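Local coordinates for protein Exo-1,5-alpha-l-arabinofuranobiosidase (Gibberella zeae, PDB 2YDT) that probably hydrolyses alpha-1,5-linked arabinan from the chain end, releasing arabinobiose, and binds an arabinofuranosylated iminosugar inhibitor in its pocket, at residues F158-K163 against I167-D172; H185-D190 against D252-L257; A216-N221 against Y247-D252. All coordinates share one frame; numbering follows the deposited sequence. Where two conformers were deposited one is given.

Contact 1 of 3, residues F158-K163 against I167-D172; sequences FLMTYK and ILYYSD. With SO4 (sulfate ion), chain G; SO4 (sulfate ion), chain H.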
loop_
_atom_site.group_PDB
_atom_site.type_symbol
_atom_site.label_atom_id
_atom_site.label_comp_id
_atom_site.label_asym_id
_atom_site.label_seq_id
_atom_site.Cartn_x
_atom_site.Cartn_y
_atom_site.Cartn_z
ATOM N N PHE A 158 -6.353 1.195 0.709
ATOM C CA PHE A 158 -5.537 1.346 1.911
ATOM C C PHE A 158 -6.492 1.602 3.095
ATOM O O PHE A 158 -7.369 2.459 3.022
ATOM C CB PHE A 158 -4.504 2.484 1.801
ATOM C CG PHE A 158 -3.560 2.545 2.978
ATOM C CD1 PHE A 158 -2.426 1.786 2.999
ATOM C CD2 PHE A 158 -3.843 3.356 4.084
ATOM C CE1 PHE A 158 -1.594 1.790 4.075
ATOM C CE2 PHE A 158 -3.027 3.376 5.173
ATOM C CZ PHE A 158 -1.893 2.585 5.192
ATOM N N LEU A 159 -6.315 0.845 4.177
ATOM C CA LEU A 159 -7.225 0.899 5.345
ATOM C C LEU A 159 -6.589 1.545 6.562
ATOM O O LEU A 159 -5.448 1.272 6.898
ATOM C CB LEU A 159 -7.668 -0.527 5.734
ATOM C CG LEU A 159 -8.609 -1.216 4.745
ATOM C CD1 LEU A 159 -8.547 -2.768 4.967
ATOM C CD2 LEU A 159 -10.028 -0.706 4.852
ATOM N N MET A 160 -7.372 2.363 7.268
ATOM C CA MET A 160 -6.920 2.973 8.516
ATOM C C MET A 160 -8.131 3.376 9.374
ATOM O O MET A 160 -9.113 3.913 8.876
ATOM C CB MET A 160 -6.098 4.232 8.210
ATOM C CG MET A 160 -5.399 4.806 9.436
ATOM S SD MET A 160 -4.581 6.402 9.121
ATOM C CE MET A 160 -6.002 7.453 9.015
ATOM N N THR A 161 -8.034 3.146 10.679
ATOM C CA THR A 161 -9.062 3.568 11.623
ATOM C C THR A 161 -8.878 5.037 11.991
ATOM O O THR A 161 -7.738 5.512 12.114
ATOM C CB THR A 161 -9.044 2.680 12.861
ATOM O OG1 THR A 161 -9.465 1.341 12.513
ATOM C CG2 THR A 161 -10.008 3.193 13.971
ATOM N N TYR A 162 -9.986 5.751 12.168
ATOM C CA TYR A 162 -9.973 7.120 12.749
ATOM C C TYR A 162 -11.174 7.239 13.652
ATOM O O TYR A 162 -12.300 7.220 13.170
ATOM C CB TYR A 162 -10.037 8.191 11.675
ATOM C CG TYR A 162 -10.123 9.607 12.229
ATOM C CD1 TYR A 162 -9.093 10.135 13.005
ATOM C CD2 TYR A 162 -11.260 10.387 12.023
ATOM C CE1 TYR A 162 -9.160 11.427 13.530
ATOM C CE2 TYR A 162 -11.312 11.667 12.513
ATOM C CZ TYR A 162 -10.276 12.171 13.262
ATOM O OH TYR A 162 -10.356 13.480 13.731
ATOM N N LYS A 163 -10.924 7.317 14.957
ATOM C CA LYS A 163 -11.998 7.398 15.944
ATOM C C LYS A 163 -12.960 6.229 15.756
ATOM O O LYS A 163 -12.558 5.070 15.821
ATOM C CB LYS A 163 -12.623 8.813 15.867
ATOM C CG LYS A 163 -11.618 9.909 16.220
ATOM C CD LYS A 163 -12.269 11.289 16.361
ATOM C CE LYS A 163 -11.360 12.363 16.953
ATOM N NZ LYS A 163 -10.249 11.876 17.850
ATOM N N ILE A 167 -11.642 3.851 7.620
ATOM C CA ILE A 167 -11.524 4.558 6.340
ATOM C C ILE A 167 -10.800 3.676 5.327
ATOM O O ILE A 167 -9.775 3.078 5.645
ATOM C CB ILE A 167 -10.739 5.895 6.479
ATOM C CG1 ILE A 167 -11.285 6.722 7.655
ATOM C CG2 ILE A 167 -10.779 6.694 5.169
ATOM C CD1 ILE A 167 -10.499 7.939 7.953
ATOM N N LEU A 168 -11.344 3.610 4.120
ATOM C CA LEU A 168 -10.727 2.910 3.002
ATOM C C LEU A 168 -10.470 3.936 1.931
ATOM O O LEU A 168 -11.390 4.482 1.329
ATOM C CB LEU A 168 -11.597 1.751 2.510
ATOM C CG LEU A 168 -10.907 0.733 1.613
ATOM C CD1 LEU A 168 -11.655 -0.608 1.604
ATOM C CD2 LEU A 168 -10.773 1.280 0.188
ATOM N N TYR A 169 -9.174 4.200 1.719
ATOM C CA TYR A 169 -8.659 5.140 0.725
ATOM C C TYR A 169 -8.327 4.395 -0.538
ATOM O O TYR A 169 -7.806 3.280 -0.490
ATOM C CB TYR A 169 -7.362 5.764 1.229
ATOM C CG TYR A 169 -7.458 6.563 2.506
ATOM C CD1 TYR A 169 -7.711 7.938 2.478
ATOM C CD2 TYR A 169 -7.208 5.985 3.722
ATOM C CE1 TYR A 169 -7.780 8.685 3.652
ATOM C CE2 TYR A 169 -7.295 6.723 4.894
ATOM C CZ TYR A 169 -7.556 8.059 4.842
ATOM O OH TYR A 169 -7.603 8.778 6.031
ATOM N N TYR A 170 -8.642 4.981 -1.701
ATOM C CA TYR A 170 -8.286 4.360 -2.948
ATOM C C TYR A 170 -8.152 5.357 -4.108
ATOM O O TYR A 170 -8.310 6.577 -3.901
ATOM C CB TYR A 170 -9.293 3.240 -3.260
ATOM C CG TYR A 170 -10.758 3.646 -3.385
ATOM C CD1 TYR A 170 -11.352 3.827 -4.634
ATOM C CD2 TYR A 170 -11.568 3.774 -2.256
ATOM C CE1 TYR A 170 -12.693 4.094 -4.770
ATOM C CE2 TYR A 170 -12.931 4.076 -2.386
ATOM C CZ TYR A 170 -13.477 4.240 -3.650
ATOM O OH TYR A 170 -14.841 4.525 -3.807
ATOM N N SER A 171 -7.796 4.834 -5.278
ATOM C CA SER A 171 -7.632 5.557 -6.543
ATOM C C SER A 171 -8.870 5.363 -7.404
ATOM O O SER A 171 -9.373 4.243 -7.521
ATOM C CB SER A 171 -6.400 5.038 -7.300
ATOM O OG SER A 171 -5.233 5.037 -6.476
ATOM N N ASP A 172 -9.348 6.435 -8.055
ATOM C CA ASP A 172 -10.696 6.431 -8.661
ATOM C C ASP A 172 -10.654 7.143 -9.988
ATOM O O ASP A 172 -10.400 8.379 -10.039
ATOM C CB ASP A 172 -11.636 7.115 -7.695
ATOM C CG ASP A 172 -13.112 7.022 -8.071
ATOM O OD1 ASP A 172 -13.432 6.441 -9.125
ATOM O OD2 ASP A 172 -13.927 7.509 -7.247
HETATM S S SO4 G . -7.676 6.813 16.500
HETATM O O1 SO4 G . -8.187 5.643 15.797
HETATM O O2 SO4 G . -8.495 7.972 16.193
HETATM O O3 SO4 G . -7.703 6.585 17.945
HETATM O O4 SO4 G . -6.291 7.009 16.055
HETATM S S SO4 H . -4.357 1.901 12.499
HETATM O O1 SO4 H . -5.584 2.262 11.845
HETATM O O2 SO4 H . -3.273 1.775 11.479
HETATM O O3 SO4 H . -4.028 2.899 13.507
HETATM O O4 SO4 H . -4.482 0.639 13.208
#
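The first two strands of one four-stranded antiparallel sheet, 154-162 and 165-172, form a beta hairpin, and this contact is its ladder next to the turn. Phe158 with Tyr169 and Met160 with Ile167 are hydrogen-bonded pairs, and Leu159 with Leu168 is the non-hydrogen-bonded pair between them. Each hydrogen-bonded pair is closed by two bonds: Phe158 N to Tyr169 O and Tyr169 N to Phe158 O both measure 2.8 Å, while Met160 N reaches Ile167 O at 3.0 Å. In the fourth, Ile167 N meets Met160 O from 27° outside the carbonyl plane. The strand directions lie 153° apart, close to antiparallel.

Side chains sort onto two faces. On one, CD2 of Leu159 packs against CD1 of Leu168 at 3.6 Å, the two chains crossing obliquely. On the other, Tyr169 turns its ring edge to Phe158 O and to CB of Met160, and CG2 of Ile167 sits 3.4 Å above the ring plane, toward the rim. Met160 bends at its last torsion (chi3 73°), bringing CE to 3.6 Å from Tyr169 OH; that hydroxyl is hydrogen-bonded to Pro253 O. Beyond the ladder, CB of Tyr162 rests on CD1 of Ile167 at 3.8 Å.

Two sulfates, probably from the crystallisation liquor, bind at the end of strand 154-162 and just past it: Thr161 N bonds to one, Lys163 N to the other. Toward the far end, Ser171 touches the bound iminosugar. The arrangement is that of the inner hairpin of a blade in a six-bladed beta-propeller, the fold of sialidase-like glycosidases.

Contact 2 of 3, residues H185-D190 against D252-L257; sequences HQTTTD and DPQKFL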
loop_
_atom_site.group_PDB
_atom_site.type_symbol
_atom_site.label_atom_id
_atom_site.label_comp_id
_atom_site.label_asym_id
_atom_site.label_seq_id
_atom_site.Cartn_x
_atom_site.Cartn_y
_atom_site.Cartn_z
ATOM N N HIS A 185 -12.005 8.394 -0.697
ATOM C CA HIS A 185 -12.209 7.401 0.364
ATOM C C HIS A 185 -13.681 7.163 0.614
ATOM O O HIS A 185 -14.545 7.963 0.225
ATOM C CB HIS A 185 -11.497 7.760 1.665
ATOM C CG HIS A 185 -12.157 8.833 2.476
ATOM N ND1 HIS A 185 -11.722 10.145 2.483
ATOM C CD2 HIS A 185 -13.187 8.773 3.358
ATOM C CE1 HIS A 185 -12.484 10.851 3.311
ATOM N NE2 HIS A 185 -13.397 10.046 3.839
ATOM N N GLN A 186 -13.953 6.034 1.274
ATOM C CA GLN A 186 -15.246 5.784 1.875
ATOM C C GLN A 186 -15.009 5.316 3.298
ATOM O O GLN A 186 -13.943 4.778 3.621
ATOM C CB GLN A 186 -16.043 4.743 1.083
ATOM C CG GLN A 186 -16.494 5.244 -0.300
ATOM C CD GLN A 186 -17.163 4.180 -1.126
ATOM O OE1 GLN A 186 -16.583 3.627 -2.058
ATOM N NE2 GLN A 186 -18.412 3.862 -0.769
ATOM N N THR A 187 -16.014 5.506 4.161
ATOM C CA THR A 187 -15.902 5.057 5.536
ATOM C C THR A 187 -16.985 4.025 5.899
ATOM O O THR A 187 -18.006 3.904 5.219
ATOM C CB THR A 187 -16.004 6.251 6.541
ATOM O OG1 THR A 187 -17.349 6.799 6.555
ATOM C CG2 THR A 187 -14.994 7.347 6.236
ATOM N N THR A 188 -16.732 3.297 6.978
ATOM C CA THR A 188 -17.711 2.343 7.487
ATOM C C THR A 188 -17.647 2.273 9.016
ATOM O O THR A 188 -16.587 2.501 9.617
ATOM C CB THR A 188 -17.513 0.955 6.890
ATOM O OG1 THR A 188 -18.606 0.107 7.265
ATOM C CG2 THR A 188 -16.202 0.321 7.342
ATOM N N THR A 189 -18.783 1.915 9.642
ATOM C CA THR A 189 -18.802 1.648 11.050
ATOM C C THR A 189 -19.132 0.188 11.369
ATOM O O THR A 189 -18.903 -0.255 12.494
ATOM C CB THR A 189 -19.807 2.557 11.752
ATOM O OG1 THR A 189 -21.098 2.418 11.131
ATOM C CG2 THR A 189 -19.341 4.019 11.662
ATOM N N ASP A 190 -19.626 -0.556 10.384
ATOM C CA ASP A 190 -19.971 -1.986 10.577
ATOM C C ASP A 190 -19.294 -2.941 9.603
ATOM O O ASP A 190 -19.559 -4.148 9.629
ATOM C CB ASP A 190 -21.492 -2.176 10.583
ATOM C CG ASP A 190 -22.130 -1.999 9.224
ATOM O OD1 ASP A 190 -21.461 -1.485 8.276
ATOM O OD2 ASP A 190 -23.305 -2.359 9.036
ATOM N N ASP A 252 -7.490 15.850 10.736
ATOM C CA ASP A 252 -8.594 14.995 10.402
ATOM C C ASP A 252 -8.251 14.293 9.075
ATOM O O ASP A 252 -8.186 14.951 8.037
ATOM C CB ASP A 252 -9.877 15.809 10.244
ATOM C CG ASP A 252 -11.108 14.930 10.033
ATOM O OD1 ASP A 252 -11.010 13.758 9.575
ATOM O OD2 ASP A 252 -12.243 15.414 10.307
ATOM N N PRO A 253 -8.019 12.956 9.115
ATOM C CA PRO A 253 -7.569 12.245 7.914
ATOM C C PRO A 253 -8.700 11.994 6.895
ATOM O O PRO A 253 -8.509 11.361 5.835
ATOM C CB PRO A 253 -6.973 10.966 8.505
ATOM C CG PRO A 253 -7.839 10.702 9.653
ATOM C CD PRO A 253 -8.105 12.040 10.272
ATOM N N GLN A 254 -9.877 12.529 7.183
ATOM C CA GLN A 254 -10.981 12.613 6.212
ATOM C C GLN A 254 -10.956 13.876 5.346
ATOM O O GLN A 254 -11.775 14.041 4.421
ATOM C CB GLN A 254 -12.334 12.530 6.923
ATOM C CG GLN A 254 -12.543 11.248 7.709
ATOM C CD GLN A 254 -13.730 11.347 8.634
ATOM O OE1 GLN A 254 -14.787 10.759 8.360
ATOM N NE2 GLN A 254 -13.576 12.105 9.737
ATOM N N LYS A 255 -10.048 14.784 5.697
ATOM C CA LYS A 255 -10.003 16.115 5.124
ATOM C C LYS A 255 -8.654 16.479 4.545
ATOM O O LYS A 255 -8.161 17.612 4.719
ATOM C CB LYS A 255 -10.388 17.136 6.203
ATOM C CG LYS A 255 -11.777 16.933 6.808
ATOM C CD LYS A 255 -12.127 18.153 7.729
ATOM C CE LYS A 255 -13.428 17.953 8.437
ATOM N NZ LYS A 255 -14.542 18.073 7.486
ATOM N N PHE A 256 -8.053 15.566 3.804
ATOM C CA PHE A 256 -6.832 15.911 3.080
ATOM C C PHE A 256 -7.070 16.841 1.880
ATOM O O PHE A 256 -6.129 17.477 1.418
ATOM C CB PHE A 256 -6.048 14.659 2.671
ATOM C CG PHE A 256 -5.450 13.895 3.849
ATOM C CD1 PHE A 256 -4.477 14.483 4.627
ATOM C CD2 PHE A 256 -5.883 12.594 4.160
ATOM C CE1 PHE A 256 -3.896 13.786 5.702
ATOM C CE2 PHE A 256 -5.324 11.896 5.200
ATOM C CZ PHE A 256 -4.331 12.482 5.975
ATOM N N LEU A 257 -8.288 16.902 1.352
ATOM C CA LEU A 257 -8.532 17.566 0.071
ATOM C C LEU A 257 -8.155 19.045 0.124
ATOM O O LEU A 257 -7.627 19.585 -0.867
ATOM C CB LEU A 257 -9.976 17.421 -0.347
ATOM C CG LEU A 257 -10.361 18.168 -1.620
ATOM C CD1 LEU A 257 -9.640 17.567 -2.828
ATOM C CD2 LEU A 257 -11.866 18.112 -1.803
HETATM O O HOH W 1 -15.349 10.875 5.652
#
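Asp252 OD1 is gripped twice by Gln254, which turns its side chain across His185 of strand 182-188 in the adjacent blade. The backbone N of Gln254 lies 2.9 Å from Asp252 OD1 and approaches from above the carboxylate plane, 36° out of it, which closes an Asx turn. Gln254 NE2 reaches the same Asp252 OD1 at 3.1 Å, on the syn lone pair and close to its own amide plane. A type I beta turn from Asp252 to Lys255 carries both, so the amide is held from its nitrogen end and its oxygen is turned toward strand 182-188.

There OE1 of Gln254 accepts a 2.8 Å bond from a water that also stands 2.8 Å from His185 NE2, and Lys165 NZ is a second partner of the oxygen. The water and Gln254 O lie at the edge of the imidazole, in its plane. CE1 of His185 is 3.5 Å from Gln254 O. His185 and Gln254 cross at about a right angle, ring and amide planes 42° apart. The first torsion of His185 (chi1 76°) sets CG between the backbone N and the carbonyl carbon, from where the ring extends toward the turn; His185 ND1 is hydrogen-bonded to Asp200 OD1. Thr187 adds the methyl CG2, 4.0 Å from Gln254 OE1.

No direct hydrogen bond joins the two segments, and they bury only 120 Å² between them. Strand 182-188 of one blade therefore meets the loop after strand 245-250 of the next mainly through a water bridge and the imidazole edge, while the acidic Asp200 beside ND1 probably polarises the ring.

Contact 3 of 3, residues A216-N221 against Y247-D252; sequences AKLPNN and YRLSKD. With SO4 (sulfate ion), chain G.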
loop_
_atom_site.group_PDB
_atom_site.type_symbol
_atom_site.label_atom_id
_atom_site.label_comp_id
_atom_site.label_asym_id
_atom_site.label_seq_id
_atom_site.Cartn_x
_atom_site.Cartn_y
_atom_site.Cartn_z
ATOM N N ALA A 216 -0.150 7.556 7.454
ATOM C CA ALA A 216 0.413 7.224 8.733
ATOM C C ALA A 216 0.032 8.297 9.777
ATOM O O ALA A 216 -0.098 9.469 9.452
ATOM C CB ALA A 216 1.930 7.086 8.654
ATOM N N LYS A 217 -0.130 7.864 11.013
ATOM C CA LYS A 217 -0.445 8.762 12.138
ATOM C C LYS A 217 0.842 9.236 12.822
ATOM O O LYS A 217 1.692 8.421 13.165
ATOM C CB LYS A 217 -1.317 8.062 13.169
ATOM C CG LYS A 217 -1.876 9.012 14.276
ATOM C CD LYS A 217 -2.810 8.275 15.218
ATOM C CE LYS A 217 -3.408 9.224 16.288
ATOM N NZ LYS A 217 -4.254 8.454 17.270
ATOM N N LEU A 218 0.911 10.542 13.094
ATOM C CA LEU A 218 2.031 11.221 13.699
ATOM C C LEU A 218 1.683 11.556 15.175
ATOM O O LEU A 218 0.524 11.541 15.560
ATOM C CB LEU A 218 2.301 12.510 12.935
ATOM C CG LEU A 218 2.509 12.353 11.432
ATOM C CD1 LEU A 218 2.830 13.696 10.766
ATOM C CD2 LEU A 218 3.572 11.295 11.170
ATOM N N PRO A 219 2.711 11.781 16.001
ATOM C CA PRO A 219 2.486 11.880 17.456
ATOM C C PRO A 219 2.007 13.228 17.923
ATOM O O PRO A 219 1.713 13.375 19.133
ATOM C CB PRO A 219 3.859 11.598 18.024
ATOM C CG PRO A 219 4.785 12.056 17.004
ATOM C CD PRO A 219 4.144 11.753 15.679
ATOM N N ASN A 220 1.868 14.178 17.007
ATOM C CA ASN A 220 1.200 15.464 17.277
ATOM C C ASN A 220 -0.300 15.461 16.902
ATOM O O ASN A 220 -0.932 16.509 16.717
ATOM C CB ASN A 220 1.925 16.570 16.521
ATOM C CG ASN A 220 1.880 16.382 15.018
ATOM O OD1 ASN A 220 1.483 15.316 14.532
ATOM N ND2 ASN A 220 2.250 17.409 14.274
ATOM N N ASN A 221 -0.868 14.274 16.773
ATOM C CA ASN A 221 -2.250 14.129 16.329
ATOM C C ASN A 221 -2.568 14.501 14.887
ATOM O O ASN A 221 -3.726 14.670 14.532
ATOM C CB ASN A 221 -3.192 14.869 17.246
ATOM C CG ASN A 221 -4.042 13.928 17.992
ATOM O OD1 ASN A 221 -5.231 13.773 17.684
ATOM N ND2 ASN A 221 -3.421 13.190 18.923
ATOM N N TYR A 247 2.891 14.689 -0.547
ATOM C CA TYR A 247 2.164 14.414 0.687
ATOM C C TYR A 247 1.382 15.623 1.179
ATOM O O TYR A 247 1.611 16.754 0.768
ATOM C CB TYR A 247 3.102 13.885 1.769
ATOM C CG TYR A 247 4.123 14.872 2.302
ATOM C CD1 TYR A 247 3.873 15.658 3.445
ATOM C CD2 TYR A 247 5.305 15.078 1.607
ATOM C CE1 TYR A 247 4.862 16.542 3.935
ATOM C CE2 TYR A 247 6.250 15.960 2.053
ATOM C CZ TYR A 247 6.010 16.697 3.207
ATOM O OH TYR A 247 6.989 17.547 3.633
ATOM N N ARG A 248 0.429 15.342 2.050
ATOM C CA ARG A 248 -0.386 16.327 2.733
ATOM C C ARG A 248 -0.455 15.989 4.216
ATOM O O ARG A 248 -0.348 14.815 4.609
ATOM C CB ARG A 248 -1.793 16.368 2.126
ATOM C CG ARG A 248 -1.809 16.803 0.666
ATOM C CD ARG A 248 -3.148 16.793 0.052
ATOM N NE ARG A 248 -3.088 17.130 -1.374
ATOM C CZ ARG A 248 -4.063 17.724 -2.055
ATOM N NH1 ARG A 248 -5.200 18.023 -1.462
ATOM N NH2 ARG A 248 -3.927 18.009 -3.341
ATOM N N LEU A 249 -0.684 17.003 5.048
ATOM C CA LEU A 249 -0.804 16.826 6.498
ATOM C C LEU A 249 -2.161 17.321 7.004
ATOM O O LEU A 249 -2.650 18.380 6.559
ATOM C CB LEU A 249 0.303 17.607 7.218
ATOM C CG LEU A 249 1.716 17.240 6.815
ATOM C CD1 LEU A 249 2.738 18.303 7.195
ATOM C CD2 LEU A 249 2.080 15.887 7.415
ATOM N N SER A 250 -2.774 16.568 7.907
ATOM C CA SER A 250 -4.097 16.927 8.422
ATOM C C SER A 250 -4.365 16.314 9.790
ATOM O O SER A 250 -4.053 15.167 10.033
ATOM C CB SER A 250 -5.208 16.506 7.444
ATOM O OG SER A 250 -6.480 17.024 7.852
ATOM N N LYS A 251 -5.001 17.089 10.664
ATOM C CA LYS A 251 -5.504 16.577 11.903
ATOM C C LYS A 251 -6.640 15.579 11.721
ATOM O O LYS A 251 -6.714 14.564 12.436
ATOM C CB LYS A 251 -5.974 17.747 12.767
ATOM C CG LYS A 251 -5.416 17.694 14.108
ATOM C CD LYS A 251 -3.954 18.156 14.083
ATOM C CE LYS A 251 -3.560 19.059 15.284
ATOM N NZ LYS A 251 -2.049 19.081 15.668
ATOM N N ASP A 252 -7.490 15.850 10.736
ATOM C CA ASP A 252 -8.594 14.995 10.402
ATOM C C ASP A 252 -8.251 14.293 9.075
ATOM O O ASP A 252 -8.186 14.951 8.037
ATOM C CB ASP A 252 -9.877 15.809 10.244
ATOM C CG ASP A 252 -11.108 14.930 10.033
ATOM O OD1 ASP A 252 -11.010 13.758 9.575
ATOM O OD2 ASP A 252 -12.243 15.414 10.307
HETATM S S SO4 G . -7.676 6.813 16.500
HETATM O O1 SO4 G . -8.187 5.643 15.797
HETATM O O2 SO4 G . -8.495 7.972 16.193
HETATM O O3 SO4 G . -7.703 6.585 17.945
HETATM O O4 SO4 G . -6.291 7.009 16.055
HETATM O O HOH W 2 -6.228 13.695 15.026
#
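Lys251 lies along the backbone of the turn opposite it, its aliphatic part against one carbonyl and its amine on another. CG and CD of Lys251 are each 3.5 Å from Asn221 O, and bends at chi2 (77°) and chi3 (139°) carry NZ onward to Asn220 O. That bond, 3.0 Å from Lys251 NZ to Asn220 O, runs nearly along the C=O axis, with a C=O...N angle of 166°. Glu222 makes a long, weak ion pair with the same amine.

Both segments belong to a single propeller blade. Residues 218-221 form a type I turn that starts the link between strands 209-217 and 223-230, and strand 245-250 is the third strand of that sheet, so the turn reaches past the second strand to touch it. Nearer the strands, Leu218 and Leu249 cross at about a right angle, CD1 of Leu218 lying 4.1 Å from CD2 of Leu249. A water stands 2.7 Å from Asn221 O and 2.8 Å from Lys251 O, between the two carbonyls; how its two protons are shared among its neighbours stays open. Lys217, extended throughout, points NZ at O4 of a sulfate 2.8 Å away.

How the contacts relate
Contact 1 is buried, while contact 2 is partly buried and contact 3 lies at the surface, and the chemistry follows: a backbone ladder with apolar packing, then a water bridge with a ring edge, then a lysine on a turn. Contacts 1 and 2 reach the same sheet, where strands 165-172 and 182-188 are neighbours; Tyr170 OH to Gln186 OE1, a probable hydrogen bond, ties them together, and contact 1 also reaches the 252-257 loop. Contact 3 belongs to the following sheet and shares Asp252 with contact 2. One sulfate, probably from the crystallisation liquor, is held by both Lys163 N and Lys217 NZ. Of the three, only contact 2 pairs segments from two blades; contacts 1 and 3 each lie within one.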